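4-alpha-glucanotransferase (Aquifex aeolicus, PDB 1TZ7) is an amylomaltase, also called disproportionating enzyme or D-enzyme, a glucanotransferase built around a barrel of parallel strands. Local coordinates at residues Glu94-Glu98 against Glu99-Lys103. Numbering follows the deposited sequence.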
loop_
_atom_site.group_PDB
_atom_site.type_symbol
_atom_site.label_atom_id
_atom_site.label_comp_id
_atom_site.label_asym_id
_atom_site.label_seq_id
_atom_site.Cartn_x
_atom_site.Cartn_y
_atom_site.Cartn_z
ATOM N N GLU A 94 -4.764 -5.617 22.320
ATOM C CA GLU A 94 -4.962 -6.756 23.220
ATOM C C GLU A 94 -3.635 -7.449 23.567
ATOM O O GLU A 94 -3.541 -8.137 24.581
ATOM C CB GLU A 94 -5.944 -7.766 22.610
ATOM C CG GLU A 94 -7.407 -7.436 22.883
ATOM C CD GLU A 94 -8.368 -8.391 22.195
ATOM O OE1 GLU A 94 -9.577 -8.076 22.135
ATOM O OE2 GLU A 94 -7.918 -9.452 21.719
ATOM N N GLU A 95 -2.615 -7.262 22.725
ATOM C CA GLU A 95 -1.264 -7.739 23.047
ATOM C C GLU A 95 -0.661 -6.928 24.184
ATOM O O GLU A 95 0.088 -7.458 25.006
ATOM C CB GLU A 95 -0.347 -7.674 21.818
ATOM C CG GLU A 95 0.815 -8.670 21.878
ATOM C CD GLU A 95 2.012 -8.258 21.026
ATOM O OE1 GLU A 95 2.952 -9.068 20.902
ATOM O OE2 GLU A 95 2.014 -7.133 20.485
ATOM N N LEU A 96 -0.990 -5.640 24.231
ATOM C CA LEU A 96 -0.557 -4.778 25.331
ATOM C C LEU A 96 -1.186 -5.231 26.658
ATOM O O LEU A 96 -0.572 -5.111 27.712
ATOM C CB LEU A 96 -0.925 -3.313 25.050
ATOM C CG LEU A 96 -0.381 -2.712 23.741
ATOM C CD1 LEU A 96 -1.027 -1.364 23.469
ATOM C CD2 LEU A 96 1.131 -2.578 23.795
ATOM N N LEU A 97 -2.411 -5.750 26.587
ATOM C CA LEU A 97 -3.098 -6.293 27.768
ATOM C C LEU A 97 -2.446 -7.602 28.221
ATOM O O LEU A 97 -2.335 -7.869 29.415
ATOM C CB LEU A 97 -4.592 -6.525 27.457
ATOM C CG LEU A 97 -5.547 -6.892 28.618
ATOM C CD1 LEU A 97 -5.647 -8.405 28.797
ATOM C CD2 LEU A 97 -5.148 -6.220 29.926
ATOM N N GLU A 98 -2.014 -8.410 27.256
ATOM C CA GLU A 98 -1.410 -9.713 27.549
ATOM C C GLU A 98 -0.028 -9.552 28.189
ATOM O O GLU A 98 0.402 -10.396 28.969
ATOM C CB GLU A 98 -1.293 -10.550 26.267
ATOM C CG GLU A 98 -1.874 -11.953 26.382
ATOM C CD GLU A 98 -2.985 -12.205 25.383
ATOM O OE1 GLU A 98 -4.168 -12.112 25.772
ATOM O OE2 GLU A 98 -2.675 -12.496 24.207
ATOM N N GLU A 99 0.657 -8.460 27.851
ATOM C CA GLU A 99 2.019 -8.217 28.332
ATOM C C GLU A 99 2.012 -7.332 29.591
ATOM O O GLU A 99 3.053 -6.817 30.001
ATOM C CB GLU A 99 2.861 -7.556 27.225
ATOM C CG GLU A 99 4.223 -8.204 27.004
ATOM C CD GLU A 99 4.122 -9.573 26.351
ATOM O OE1 GLU A 99 4.741 -10.525 26.868
ATOM O OE2 GLU A 99 3.425 -9.695 25.326
ATOM N N ASP A 100 0.830 -7.168 30.195
ATOM C CA ASP A 100 0.675 -6.394 31.438
ATOM C C ASP A 100 1.204 -4.960 31.294
ATOM O O ASP A 100 1.815 -4.418 32.213
ATOM C CB ASP A 100 1.374 -7.107 32.609
ATOM C CG ASP A 100 0.472 -8.105 33.301
ATOM O OD1 ASP A 100 0.526 -8.193 34.546
ATOM O OD2 ASP A 100 -0.324 -8.842 32.686
ATOM N N LEU A 101 0.959 -4.356 30.135
ATOM C CA LEU A 101 1.322 -2.961 29.896
ATOM C C LEU A 101 0.103 -2.041 30.016
ATOM O O LEU A 101 0.245 -0.837 30.224
ATOM C CB LEU A 101 1.957 -2.807 28.516
ATOM C CG LEU A 101 3.189 -3.680 28.254
ATOM C CD1 LEU A 101 3.594 -3.606 26.791
ATOM C CD2 LEU A 101 4.348 -3.268 29.155
ATOM N N ILE A 102 -1.091 -2.618 29.878
ATOM C CA ILE A 102 -2.335 -1.899 30.167
ATOM C C ILE A 102 -3.296 -2.779 30.960
ATOM O O ILE A 102 -3.154 -4.002 30.989
ATOM C CB ILE A 102 -3.013 -1.426 28.851
ATOM C CG1 ILE A 102 -3.217 -2.606 27.896
ATOM C CG2 ILE A 102 -2.182 -0.339 28.183
ATOM C CD1 ILE A 102 -4.281 -2.362 26.846
ATOM N N LYS A 103 -4.275 -2.145 31.602
ATOM C CA LYS A 103 -5.313 -2.868 32.341
ATOM C C LYS A 103 -6.475 -3.224 31.417
ATOM O O LYS A 103 -6.581 -2.700 30.311
ATOM C CB LYS A 103 -5.818 -2.021 33.515
ATOM C CG LYS A 103 -4.766 -1.762 34.588
ATOM C CD LYS A 103 -5.350 -1.002 35.779
ATOM C CE LYS A 103 -4.868 -1.581 37.101
ATOM N NZ LYS A 103 -5.376 -0.808 38.270
#
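Glu-95 starts the contact with its carbonyl oxygen, which takes the amide of Glu-99 (N to O 3.1 Å) in a bent bond. The Glu-95 carboxylate is held by Gln-208 through OE2, with a long, weak ion pair from OE1 to Lys-211; Glu-99 OE2 comes to 4.5 Å from Glu-95 OE1, two like charges close together, which the weak pair with Lys-211 may offset in part. Leu-96 O is gripped twice: Leu-101 N lies 3.0 Å from it, almost in line with the carbonyl bond, and Ile-102 N adds a weak second bond. Together with the weak bond from Asp-100 N to Leu-97 O, the link between Leu-101 and Leu-96 forms a Schellman motif. It ends the short helix 94-98, with Asp-100 at the C-prime position and its positive phi of 56° turning the chain back. The Leu-96 side chain meets Leu-101 at about a right angle, CD2 to CD1 4.0 Å, and both leucines rest on Ala-131 of helix 117-133. On Leu-96 CB sits Ile-102 CG1, 3.7 Å away; this branch stands between its own backbone N and carbonyl carbon (chi1 54°), which lays it against the last turn of the helix, 3.5 Å from Leu-97 N. Leu-97 brings its CB within 4.2 Å of the same CG1, while its CG, anti to the backbone N (chi1 -171°), carries CD2 over to Ile-102 O and the carbonyl carbon of Lys-103. Leu-107, from the loop that follows, touches both Leu-97 and Ile-102.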